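Local atomic coordinates of malarial CLPB2 atpase/hsp101 protein (Plasmodium falciparum, PDB entry 4IRF), a protein that probably works as an ATP-driven ClpB-type chaperone that remodels or translocates other proteins, this chain being its N-terminal cargo-binding domain. Residues 36-41 against 66-71; 42-47 against 115-120; 99-104 against 110-115. One frame throughout, in Å; residues are numbered along the deposited sequence.

Interaction 1: 36-41 against 66-71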
ATOM      1  N   LYS A  36      -4.725  -7.767   4.127  1.00 21.65           N
ATOM      2  CA  LYS A  36      -3.530  -7.520   4.936  1.00 21.04           C
ATOM      3  C   LYS A  36      -2.665  -6.434   4.249  1.00 21.63           C
ATOM      4  O   LYS A  36      -2.814  -6.216   3.053  1.00 22.08           O
ATOM      5  CB  LYS A  36      -2.693  -8.796   5.000  1.00 27.00           C
ATOM      6  CG  LYS A  36      -3.418  -9.982   5.598  1.00 32.23           C
ATOM      7  CD  LYS A  36      -3.649  -9.720   7.043  1.00 29.11           C
ATOM      8  CE  LYS A  36      -2.926 -10.784   7.861  1.00 59.74           C
ATOM      9  NZ  LYS A  36      -2.874 -10.439   9.314  1.00 72.49           N
ATOM     10  N   PRO A  37      -1.808  -5.749   5.007  1.00 21.64           N
ATOM     11  CA  PRO A  37      -1.006  -4.685   4.359  1.00 19.23           C
ATOM     12  C   PRO A  37      -0.166  -5.170   3.180  1.00 21.41           C
ATOM     13  O   PRO A  37      -0.160  -4.452   2.167  1.00 21.15           O
ATOM     14  CB  PRO A  37      -0.139  -4.161   5.483  1.00 23.96           C
ATOM     15  CG  PRO A  37      -1.032  -4.335   6.730  1.00 21.37           C
ATOM     16  CD  PRO A  37      -1.678  -5.694   6.466  1.00 24.32           C
ATOM     17  N   ILE A  38       0.448  -6.355   3.270  1.00 20.35           N
ATOM     18  CA  ILE A  38       1.234  -6.879   2.146  1.00 25.18           C
ATOM     19  C   ILE A  38       0.398  -6.972   0.890  1.00 20.56           C
ATOM     20  O   ILE A  38       0.883  -6.687  -0.206  1.00 21.71           O
ATOM     21  CB  ILE A  38       1.907  -8.227   2.456  1.00 21.80           C
ATOM     22  CG1 ILE A  38       2.807  -8.628   1.278  1.00 23.42           C
ATOM     23  CG2 ILE A  38       0.824  -9.296   2.727  1.00 27.47           C
ATOM     24  CD1 ILE A  38       3.937  -7.587   1.030  1.00 27.28           C
ATOM     25  N   HIS A  39      -0.889  -7.331   1.019  1.00 21.57           N
ATOM     26  CA  HIS A  39      -1.761  -7.382  -0.153  1.00 20.87           C
ATOM     27  C   HIS A  39      -2.007  -6.025  -0.773  1.00 22.84           C
ATOM     28  O   HIS A  39      -2.108  -5.900  -2.000  1.00 22.72           O
ATOM     29  CB  HIS A  39      -3.107  -8.010   0.208  1.00 22.33           C
ATOM     30  CG  HIS A  39      -2.972  -9.353   0.818  1.00 22.45           C
ATOM     31  ND1 HIS A  39      -3.641  -9.729   1.970  1.00 27.37           N
ATOM     32  CD2 HIS A  39      -2.246 -10.432   0.431  1.00 23.49           C
ATOM     33  CE1 HIS A  39      -3.294 -10.966   2.279  1.00 25.09           C
ATOM     34  NE2 HIS A  39      -2.457 -11.420   1.354  1.00 24.44           N
ATOM     35  N   ILE A  40      -2.143  -5.007   0.081  1.00 21.70           N
ATOM     36  CA  ILE A  40      -2.318  -3.660  -0.394  1.00 22.36           C
ATOM     37  C   ILE A  40      -1.045  -3.188  -1.082  1.00 22.80           C
ATOM     38  O   ILE A  40      -1.142  -2.548  -2.132  1.00 20.99           O
ATOM     39  CB  ILE A  40      -2.671  -2.693   0.726  1.00 17.82           C
ATOM     40  CG1 ILE A  40      -4.034  -3.123   1.311  1.00 20.57           C
ATOM     41  CG2 ILE A  40      -2.724  -1.263   0.189  1.00 19.45           C
ATOM     42  CD1 ILE A  40      -4.488  -2.198   2.422  1.00 20.75           C
ATOM     43  N   LEU A  41       0.103  -3.524  -0.481  1.00 18.71           N
ATOM     44  CA  LEU A  41       1.415  -3.166  -1.108  1.00 19.07           C
ATOM     45  C   LEU A  41       1.537  -3.778  -2.517  1.00 25.64           C
ATOM     46  O   LEU A  41       1.927  -3.076  -3.468  1.00 22.99           O
ATOM     47  CB  LEU A  41       2.587  -3.539  -0.202  1.00 23.23           C
ATOM     48  CG  LEU A  41       3.932  -3.241  -0.875  1.00 22.62           C
ATOM     49  CD1 LEU A  41       4.063  -1.778  -1.216  1.00 23.69           C
ATOM     50  CD2 LEU A  41       5.072  -3.710  -0.028  1.00 25.88           C
ATOM     51  N   GLU A  66       9.568  -8.658  -6.663  1.00 36.34           N
ATOM     52  CA  GLU A  66      10.151  -9.925  -6.251  1.00 38.15           C
ATOM     53  C   GLU A  66      10.111 -10.081  -4.720  1.00 34.37           C
ATOM     54  O   GLU A  66       9.774 -11.150  -4.189  1.00 35.10           O
ATOM     55  CB  GLU A  66      11.571  -9.985  -6.840  1.00 45.36           C
ATOM     56  CG  GLU A  66      12.560 -10.957  -6.238  1.00 48.31           C
ATOM     57  CD  GLU A  66      13.923 -10.802  -6.905  1.00 58.09           C
ATOM     58  OE1 GLU A  66      14.030 -11.110  -8.116  1.00 64.24           O
ATOM     59  OE2 GLU A  66      14.873 -10.334  -6.233  1.00 61.77           O
ATOM     60  N   TYR A  67      10.408  -9.007  -3.991  1.00 30.98           N
ATOM     61  CA  TYR A  67      10.284  -9.044  -2.536  1.00 32.19           C
ATOM     62  C   TYR A  67       8.811  -9.240  -2.133  1.00 31.62           C
ATOM     63  O   TYR A  67       8.490  -9.937  -1.165  1.00 29.60           O
ATOM     64  CB  TYR A  67      10.791  -7.732  -1.925  1.00 31.06           C
ATOM     65  CG  TYR A  67      12.300  -7.668  -1.700  1.00 41.35           C
ATOM     66  CD1 TYR A  67      12.923  -8.538  -0.815  1.00 40.43           C
ATOM     67  CD2 TYR A  67      13.075  -6.709  -2.333  1.00 38.19           C
ATOM     68  CE1 TYR A  67      14.298  -8.478  -0.587  1.00 47.11           C
ATOM     69  CE2 TYR A  67      14.455  -6.635  -2.121  1.00 37.49           C
ATOM     70  CZ  TYR A  67      15.057  -7.520  -1.244  1.00 50.12           C
ATOM     71  OH  TYR A  67      16.423  -7.460  -1.021  1.00 47.04           O
ATOM     72  N   ILE A  68       7.928  -8.580  -2.863  1.00 29.28           N
ATOM     73  CA  ILE A  68       6.501  -8.612  -2.503  1.00 25.41           C
ATOM     74  C   ILE A  68       5.961 -10.026  -2.701  1.00 27.16           C
ATOM     75  O   ILE A  68       5.274 -10.567  -1.823  1.00 32.05           O
ATOM     76  CB  ILE A  68       5.675  -7.603  -3.315  1.00 25.54           C
ATOM     77  CG1 ILE A  68       6.059  -6.175  -2.898  1.00 28.90           C
ATOM     78  CG2 ILE A  68       4.170  -7.836  -3.075  1.00 25.96           C
ATOM     79  CD1 ILE A  68       5.509  -5.108  -3.780  1.00 27.14           C
ATOM     80  N   ASP A  69       6.307 -10.626  -3.839  1.00 31.73           N
ATOM     81  CA  ASP A  69       5.831 -11.967  -4.170  1.00 35.17           C
ATOM     82  C   ASP A  69       6.361 -13.020  -3.206  1.00 39.35           C
ATOM     83  O   ASP A  69       5.632 -13.937  -2.816  1.00 33.97           O
ATOM     84  CB  ASP A  69       6.127 -12.306  -5.637  1.00 37.77           C
ATOM     85  CG  ASP A  69       5.343 -11.438  -6.601  1.00 45.45           C
ATOM     86  OD1 ASP A  69       4.333 -10.828  -6.184  1.00 41.62           O
ATOM     87  OD2 ASP A  69       5.722 -11.359  -7.782  1.00 47.61           O
ATOM     88  N   ILE A  70       7.616 -12.886  -2.793  1.00 37.04           N
ATOM     89  CA  ILE A  70       8.155 -13.757  -1.753  1.00 35.12           C
ATOM     90  C   ILE A  70       7.355 -13.666  -0.444  1.00 30.24           C
ATOM     91  O   ILE A  70       7.004 -14.686   0.153  1.00 37.14           O
ATOM     92  CB  ILE A  70       9.661 -13.486  -1.509  1.00 39.32           C
ATOM     93  CG1 ILE A  70      10.482 -14.074  -2.660  1.00 39.64           C
ATOM     94  CG2 ILE A  70      10.106 -14.037  -0.165  1.00 42.12           C
ATOM     95  CD1 ILE A  70      11.847 -13.384  -2.873  1.00 47.47           C
ATOM     96  N   ALA A  71       7.029 -12.444  -0.027  1.00 28.58           N
ATOM     97  CA  ALA A  71       6.262 -12.216   1.190  1.00 27.67           C
ATOM     98  C   ALA A  71       4.806 -12.677   1.053  1.00 30.47           C
ATOM     99  O   ALA A  71       4.233 -13.184   2.018  1.00 33.60           O
ATOM    100  CB  ALA A  71       6.306 -10.738   1.572  1.00 28.33           C
TER
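Ile68 is the side chain to follow here, because it meets both Ile38 and Leu41 on the facing helix. From CB it splits two ways. The CG2 methyl comes alongside the tip of Ile38, with Ile68 CG2 4.1 Å from Ile38 CD1. The longer branch has CG1 anti to the carbonyl carbon (chi1 -68°) and then runs on extended, which carries it across the end of Leu41: CG1 of Ile68 lies 3.9 Å from Leu41 CD2, and CD1 of Ile68 ends 3.8 Å from Leu41 CG. Beyond that, the same CD1 methyl touches Ala45, one turn further along the helix that carries Leu41. The isobutyl group of Leu41 and the Ile68 branch thus meet at a slant, while Ile38 and Ile68 lie side by side, pointing opposite ways.

Ile38 also serves a second neighbour. With CG1 anti to the backbone N (chi1 -175°) it reaches over to Ala71, where Ile38 CD1 is 4.0 Å from Ala71 CB and Ile38 CG1 is almost as near to that methyl. Its other branch, CG2, rests 4.0 Å above one face of the His39 ring, toward the rim. That ring takes a hydrogen bond at ND1 from Lys36 N (3.1 Å), with the donor tilted from the ring plane, and His32 packs edge-to-face with it.

Ile130, Phe131 and Leu126 of helix 125-133 touch Ile38, Leu41 and Ala71 respectively. The axes of segments 37-41 and 66-71 pass 10.0 Å apart at 147°, so this is a roughly antiparallel helix-helix contact, joined by aliphatic side chains, in the mainly helical N-terminal (Clp R) domain of a ClpB-type protein.

Interaction 2: 42-47 against 115-120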
ATOM      1  N   SER A  42       1.152  -5.049  -2.663  1.00 20.57           N
ATOM      2  CA  SER A  42       1.205  -5.709  -3.983  1.00 21.66           C
ATOM      3  C   SER A  42       0.416  -4.888  -4.990  1.00 21.63           C
ATOM      4  O   SER A  42       0.904  -4.546  -6.073  1.00 25.67           O
ATOM      5  CB  SER A  42       0.611  -7.114  -3.898  1.00 22.39           C
ATOM      6  OG  SER A  42       0.601  -7.755  -5.170  1.00 28.75           O
ATOM      7  N   ALA A  43      -0.811  -4.510  -4.600  1.00 25.84           N
ATOM      8  CA  ALA A  43      -1.686  -3.692  -5.436  1.00 21.10           C
ATOM      9  C   ALA A  43      -1.123  -2.294  -5.763  1.00 24.66           C
ATOM     10  O   ALA A  43      -1.277  -1.773  -6.870  1.00 25.95           O
ATOM     11  CB  ALA A  43      -3.072  -3.574  -4.765  1.00 22.66           C
ATOM     12  N   LEU A  44      -0.504  -1.675  -4.771  1.00 20.85           N
ATOM     13  CA  LEU A  44      -0.004  -0.319  -4.915  1.00 20.21           C
ATOM     14  C   LEU A  44       1.162  -0.353  -5.899  1.00 28.54           C
ATOM     15  O   LEU A  44       1.162   0.416  -6.867  1.00 24.67           O
ATOM     16  CB  LEU A  44       0.391   0.226  -3.537  1.00 20.06           C
ATOM     17  CG  LEU A  44       0.655   1.726  -3.483  1.00 21.80           C
ATOM     18  CD1 LEU A  44       0.273   2.295  -2.125  1.00 21.64           C
ATOM     19  CD2 LEU A  44       2.135   1.947  -3.723  1.00 23.00           C
ATOM     20  N   ALA A  45       2.069  -1.313  -5.696  1.00 23.09           N
ATOM     21  CA  ALA A  45       3.274  -1.442  -6.548  1.00 28.12           C
ATOM     22  C   ALA A  45       2.878  -1.619  -8.017  1.00 32.30           C
ATOM     23  O   ALA A  45       3.554  -1.112  -8.916  1.00 35.10           O
ATOM     24  CB  ALA A  45       4.135  -2.565  -6.076  1.00 27.21           C
ATOM     25  N   LYS A  46       1.769  -2.317  -8.270  1.00 28.11           N
ATOM     26  CA  LYS A  46       1.389  -2.586  -9.654  1.00 27.23           C
ATOM     27  C   LYS A  46       0.439  -1.566 -10.279  1.00 36.47           C
ATOM     28  O   LYS A  46       0.233  -1.561 -11.488  1.00 31.14           O
ATOM     29  CB  LYS A  46       0.832  -3.998  -9.796  1.00 32.74           C
ATOM     30  CG  LYS A  46      -0.601  -4.146  -9.319  1.00 33.53           C
ATOM     31  CD  LYS A  46      -1.208  -5.435  -9.885  1.00 36.10           C
ATOM     32  CE  LYS A  46      -2.525  -5.797  -9.209  1.00 40.28           C
ATOM     33  NZ  LYS A  46      -2.952  -7.160  -9.678  1.00 42.50           N
ATOM     34  N   SER A  47      -0.130  -0.676  -9.470  1.00 28.69           N
ATOM     35  CA  SER A  47      -1.011   0.341 -10.011  1.00 29.98           C
ATOM     36  C   SER A  47      -0.283   1.345 -10.903  1.00 33.22           C
ATOM     37  O   SER A  47       0.957   1.474 -10.832  1.00 30.38           O
ATOM     38  CB  SER A  47      -1.673   1.127  -8.881  1.00 28.17           C
ATOM     39  OG  SER A  47      -0.721   1.891  -8.170  1.00 26.24           O
ATOM     40  N   GLU A 115       0.405   8.265  -1.792  1.00 21.01           N
ATOM     41  CA  GLU A 115       1.562   8.486  -0.924  1.00 18.91           C
ATOM     42  C   GLU A 115       1.175   8.338   0.538  1.00 18.65           C
ATOM     43  O   GLU A 115       1.997   7.940   1.365  1.00 23.15           O
ATOM     44  CB  GLU A 115       2.105   9.904  -1.104  1.00 23.26           C
ATOM     45  CG  GLU A 115       2.711  10.169  -2.497  1.00 32.45           C
ATOM     46  CD  GLU A 115       1.690  10.580  -3.552  1.00 22.84           C
ATOM     47  OE1 GLU A 115       0.457  10.433  -3.359  1.00 27.78           O
ATOM     48  OE2 GLU A 115       2.147  11.066  -4.625  1.00 29.90           O
ATOM     49  N   HIS A 116      -0.051   8.721   0.869  1.00 20.78           N
ATOM     50  CA  HIS A 116      -0.515   8.648   2.259  1.00 17.35           C
ATOM     51  C   HIS A 116      -0.752   7.194   2.660  1.00 19.54           C
ATOM     52  O   HIS A 116      -0.399   6.784   3.765  1.00 20.77           O
ATOM     53  CB  HIS A 116      -1.774   9.497   2.427  1.00 20.81           C
ATOM     54  CG  HIS A 116      -1.553  10.916   1.994  1.00 23.40           C
ATOM     55  ND1 HIS A 116      -2.247  11.489   0.952  1.00 25.33           N
ATOM     56  CD2 HIS A 116      -0.659  11.843   2.415  1.00 25.42           C
ATOM     57  CE1 HIS A 116      -1.812  12.731   0.774  1.00 26.22           C
ATOM     58  NE2 HIS A 116      -0.852  12.967   1.648  1.00 23.86           N
ATOM     59  N   LEU A 117      -1.281   6.421   1.724  1.00 21.47           N
ATOM     60  CA  LEU A 117      -1.431   4.987   1.897  1.00 23.47           C
ATOM     61  C   LEU A 117      -0.054   4.366   2.042  1.00 18.66           C
ATOM     62  O   LEU A 117       0.178   3.516   2.928  1.00 23.08           O
ATOM     63  CB  LEU A 117      -2.215   4.406   0.713  1.00 21.33           C
ATOM     64  CG  LEU A 117      -2.570   2.945   0.765  1.00 24.25           C
ATOM     65  CD1 LEU A 117      -3.371   2.610   2.029  1.00 22.56           C
ATOM     66  CD2 LEU A 117      -3.379   2.631  -0.461  1.00 22.63           C
ATOM     67  N   LEU A 118       0.904   4.826   1.224  1.00 18.96           N
ATOM     68  CA  LEU A 118       2.265   4.316   1.327  1.00 22.08           C
ATOM     69  C   LEU A 118       2.817   4.548   2.742  1.00 22.87           C
ATOM     70  O   LEU A 118       3.408   3.642   3.353  1.00 23.56           O
ATOM     71  CB  LEU A 118       3.171   4.937   0.234  1.00 25.27           C
ATOM     72  CG  LEU A 118       4.563   4.308   0.137  1.00 32.09           C
ATOM     73  CD1 LEU A 118       4.531   3.034  -0.665  1.00 32.44           C
ATOM     74  CD2 LEU A 118       5.531   5.311  -0.470  1.00 33.64           C
ATOM     75  N   SER A 119       2.577   5.740   3.297  1.00 20.63           N
ATOM     76  CA  SER A 119       3.068   6.056   4.625  1.00 18.32           C
ATOM     77  C   SER A 119       2.421   5.124   5.655  1.00 21.78           C
ATOM     78  O   SER A 119       3.087   4.581   6.543  1.00 24.28           O
ATOM     79  CB  SER A 119       2.747   7.519   4.950  1.00 22.50           C
ATOM     80  OG  SER A 119       3.211   7.821   6.245  1.00 26.90           O
ATOM     81  N   GLY A 120       1.121   4.905   5.502  1.00 18.53           N
ATOM     82  CA  GLY A 120       0.404   4.008   6.395  1.00 17.25           C
ATOM     83  C   GLY A 120       0.915   2.576   6.346  1.00 17.21           C
ATOM     84  O   GLY A 120       1.129   1.919   7.389  1.00 20.77           O
TER
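Leu44 sends its two methyls to two different leucines. CD1 goes to Leu117, with Leu44 CD1 4.0 Å from Leu117 CD2 and nearly as close to Leu117 CG; CD2 goes to Leu118, with Leu44 CD2 4.0 Å from Leu118 CD1. The two pairings differ in direction. Leu44 and Leu117 pass alongside each other while pointing opposite ways, whereas Leu44 and Leu118 meet at about a right angle. The fork of Leu44 therefore straddles two successive residues of the 115-120 helix.

Torsions set this up. CG of Leu44 is anti to the backbone N, and chi2 of 148° lies away from the usual staggered values, turning the isopropyl end so that each methyl faces one leucine. Leu118 starts out across the contact rather than straight at it, and its end bends back nearer to Leu44.

The backbone behind Leu44 is held where helix 37-46 stops. Leu44 O accepts two hydrogen bonds: one from Ser47 N, and one from Ser47 OG at 2.7 Å, which comes in the carbonyl plane onto a lone pair at a C=O...donor angle of 135°. Ser47, the first residue past helix 37-46, is also the N-cap of helix 48-56, its hydroxyl bonded both back to Leu44 O and on to Gly50 N.

Around the leucines, Phe54 of helix 48-56 touches both Leu44 and Leu118, and Ile141 of helix 138-151 closes on Leu118. Helix 14-29 lies against Ala43, while helix 61-74 packs on Ser42 and Ala45, leaving helix 37-46 in the middle of the bundle.

Interaction 3: 99-104 against 110-115; sequences LAEAAA and PKVDVE
Val112 lays its two methyls against one side of helix 91-106. With CG1 anti to the backbone N (chi1 -176°) and CG2 beside it, the valine spreads both branches along the helix: Val112 CG1 is 3.8 Å from Ala100 CB, while Val112 CG2 is 3.9 Å from Glu101 CG and 4.2 Å from Ala104 CB. One rotamer thus serves three partners, the two alanines being a single turn apart.

Glu101 takes part through its stem. Its CG lies anti to the carbonyl carbon (chi1 -74°) and the chain runs on extended (chi2 172°), passing slantwise over the Val112 methyl and carrying the carboxylate beyond it; its OE2 then hydrogen-bonds to Tyr12 OH. Apolar contact and polar end are so separated within one side chain.

Ala104 also faces the backbone, its CB being 3.8 Å from Lys111 O. The extended residues 111-112 run close to the alanines, with the CA atoms of Ala104 and Val112 5.6 Å apart. Lys111 leaves its backbone away from the helix, and its NZ bonds to Gly10 O.

The backbone of Val112 hydrogen-bonds to Lys11 and Leu13; the next residue, Asp113, holds salt bridges to Arg15 and Lys148 through OD2. Between the two segments themselves the contact is made by methyls, the Glu101 methylene and the Lys111 carbonyl, without a hydrogen bond. Apolar contacts carry little directional preference, so the nearby backbone bonds of Val112 to Lys11 and Leu13 may help fix its position.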
ATOM      1  N   LEU A  99      -3.646   5.518   9.840  1.00 18.67           N
ATOM      2  CA  LEU A  99      -2.387   6.233   9.679  1.00 19.67           C
ATOM      3  C   LEU A  99      -2.311   7.024   8.350  1.00 21.90           C
ATOM      4  O   LEU A  99      -1.822   8.163   8.325  1.00 20.05           O
ATOM      5  CB  LEU A  99      -1.238   5.240   9.788  1.00 20.17           C
ATOM      6  CG  LEU A  99      -1.032   4.633  11.167  1.00 19.59           C
ATOM      7  CD1 LEU A  99      -0.109   3.456  11.041  1.00 23.81           C
ATOM      8  CD2 LEU A  99      -0.413   5.695  12.066  1.00 23.90           C
ATOM      9  N   ALA A 100      -2.821   6.449   7.266  1.00 19.13           N
ATOM     10  CA  ALA A 100      -2.945   7.178   6.001  1.00 20.87           C
ATOM     11  C   ALA A 100      -3.751   8.457   6.127  1.00 17.89           C
ATOM     12  O   ALA A 100      -3.348   9.522   5.647  1.00 19.63           O
ATOM     13  CB  ALA A 100      -3.565   6.280   4.915  1.00 20.32           C
ATOM     14  N   GLU A 101      -4.890   8.351   6.807  1.00 17.23           N
ATOM     15  CA  GLU A 101      -5.726   9.505   7.089  1.00 17.73           C
ATOM     16  C   GLU A 101      -4.999  10.531   7.948  1.00 19.31           C
ATOM     17  O   GLU A 101      -5.064  11.731   7.671  1.00 22.52           O
ATOM     18  CB  GLU A 101      -7.027   9.049   7.772  1.00 19.24           C
ATOM     19  CG  GLU A 101      -7.988   8.383   6.801  1.00 28.01           C
ATOM     20  CD  GLU A 101      -9.191   7.745   7.499  1.00 36.90           C
ATOM     21  OE1 GLU A 101      -9.745   8.366   8.440  1.00 42.31           O
ATOM     22  OE2 GLU A 101      -9.567   6.615   7.110  1.00 35.83           O
ATOM     23  N   ALA A 102      -4.276  10.068   8.962  1.00 18.37           N
ATOM     24  CA  ALA A 102      -3.524  10.998   9.803  1.00 20.04           C
ATOM     25  C   ALA A 102      -2.430  11.725   9.024  1.00 19.21           C
ATOM     26  O   ALA A 102      -2.187  12.933   9.255  1.00 20.91           O
ATOM     27  CB  ALA A 102      -2.927  10.284  11.037  1.00 20.45           C
ATOM     28  N   ALA A 103      -1.746  10.982   8.152  1.00 23.08           N
ATOM     29  CA  ALA A 103      -0.671  11.563   7.357  1.00 20.44           C
ATOM     30  C   ALA A 103      -1.226  12.573   6.372  1.00 20.28           C
ATOM     31  O   ALA A 103      -0.631  13.636   6.189  1.00 22.11           O
ATOM     32  CB  ALA A 103       0.116  10.486   6.607  1.00 19.10           C
ATOM     33  N   ALA A 104      -2.360  12.254   5.741  1.00 21.63           N
ATOM     34  CA  ALA A 104      -3.008  13.173   4.808  1.00 20.55           C
ATOM     35  C   ALA A 104      -3.402  14.470   5.518  1.00 22.76           C
ATOM     36  O   ALA A 104      -3.144  15.560   5.034  1.00 25.25           O
ATOM     37  CB  ALA A 104      -4.210  12.528   4.136  1.00 23.07           C
ATOM     38  N   PRO A 110      -6.851  17.295   1.640  1.00 43.57           N
ATOM     39  CA  PRO A 110      -8.246  17.010   1.983  1.00 47.25           C
ATOM     40  C   PRO A 110      -8.665  15.605   1.536  1.00 42.97           C
ATOM     41  O   PRO A 110      -9.722  15.114   1.974  1.00 44.61           O
ATOM     42  CB  PRO A 110      -9.013  18.083   1.211  1.00 52.67           C
ATOM     43  CG  PRO A 110      -8.157  18.330   0.002  1.00 58.20           C
ATOM     44  CD  PRO A 110      -6.725  18.135   0.436  1.00 53.23           C
ATOM     45  N   LYS A 111      -7.841  14.959   0.710  1.00 32.28           N
ATOM     46  CA  LYS A 111      -8.068  13.556   0.354  1.00 23.78           C
ATOM     47  C   LYS A 111      -6.869  12.649   0.655  1.00 26.94           C
ATOM     48  O   LYS A 111      -5.705  13.103   0.663  1.00 24.64           O
ATOM     49  CB  LYS A 111      -8.415  13.416  -1.124  1.00 26.28           C
ATOM     50  CG  LYS A 111      -9.341  14.473  -1.683  1.00 30.99           C
ATOM     51  CD  LYS A 111     -10.795  14.176  -1.366  1.00 40.07           C
ATOM     52  CE  LYS A 111     -11.703  15.039  -2.245  1.00 49.30           C
ATOM     53  NZ  LYS A 111     -13.120  14.736  -1.943  1.00 55.77           N
ATOM     54  N   VAL A 112      -7.156  11.357   0.837  1.00 23.17           N
ATOM     55  CA  VAL A 112      -6.129  10.363   1.057  1.00 20.12           C
ATOM     56  C   VAL A 112      -5.652   9.829  -0.302  1.00 20.90           C
ATOM     57  O   VAL A 112      -6.418   9.235  -1.041  1.00 22.85           O
ATOM     58  CB  VAL A 112      -6.638   9.205   1.950  1.00 20.37           C
ATOM     59  CG1 VAL A 112      -5.519   8.225   2.239  1.00 23.24           C
ATOM     60  CG2 VAL A 112      -7.193   9.755   3.269  1.00 23.34           C
ATOM     61  N   ASP A 113      -4.393  10.096  -0.634  1.00 23.06           N
ATOM     62  CA  ASP A 113      -3.813   9.680  -1.913  1.00 22.33           C
ATOM     63  C   ASP A 113      -2.872   8.500  -1.703  1.00 19.65           C
ATOM     64  O   ASP A 113      -2.660   8.021  -0.588  1.00 19.33           O
ATOM     65  CB  ASP A 113      -3.062  10.871  -2.564  1.00 22.73           C
ATOM     66  CG  ASP A 113      -3.004  10.773  -4.085  1.00 27.64           C
ATOM     67  OD1 ASP A 113      -3.040   9.654  -4.622  1.00 23.93           O
ATOM     68  OD2 ASP A 113      -2.916  11.829  -4.748  1.00 32.01           O
ATOM     69  N   VAL A 114      -2.281   8.031  -2.791  1.00 20.92           N
ATOM     70  CA  VAL A 114      -1.390   6.885  -2.738  1.00 23.04           C
ATOM     71  C   VAL A 114      -0.182   7.061  -1.832  1.00 23.61           C
ATOM     72  O   VAL A 114       0.223   6.115  -1.175  1.00 21.35           O
ATOM     73  CB  VAL A 114      -0.949   6.481  -4.173  1.00 25.34           C
ATOM     74  CG1 VAL A 114      -0.137   5.224  -4.146  1.00 22.89           C
ATOM     75  CG2 VAL A 114      -2.168   6.254  -5.025  1.00 21.29           C
ATOM     76  N   GLU A 115       0.405   8.265  -1.792  1.00 21.01           N
ATOM     77  CA  GLU A 115       1.562   8.486  -0.924  1.00 18.91           C
ATOM     78  C   GLU A 115       1.175   8.338   0.538  1.00 18.65           C
ATOM     79  O   GLU A 115       1.997   7.940   1.365  1.00 23.15           O
ATOM     80  CB  GLU A 115       2.105   9.904  -1.104  1.00 23.26           C
ATOM     81  CG  GLU A 115       2.711  10.169  -2.497  1.00 32.45           C
ATOM     82  CD  GLU A 115       1.690  10.580  -3.552  1.00 22.84           C
ATOM     83  OE1 GLU A 115       0.457  10.433  -3.359  1.00 27.78           O
ATOM     84  OE2 GLU A 115       2.147  11.066  -4.625  1.00 29.90           O
TER

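From the N terminus, helix 37-46 comes first and serves two contacts: its first half enters interaction 1, its second half interaction 2. Interaction 1 closes at helix 61-74, inside the larger loop that interaction 2 has opened at residue 42, so the two cross. Interaction 2 closes only at 115-120, and the short return of interaction 3, from helix 91-106 to 110-115, nests within it and ends at the shared Glu115. Ile40 meets Leu117 between the first two contacts, and His116 packs on Ala100 and Ala104 between the last two. Together they tie helices 37-46, 61-74, 91-106 and 114-121 into one body, with interactions 1 and 3 on opposite sides of its centre.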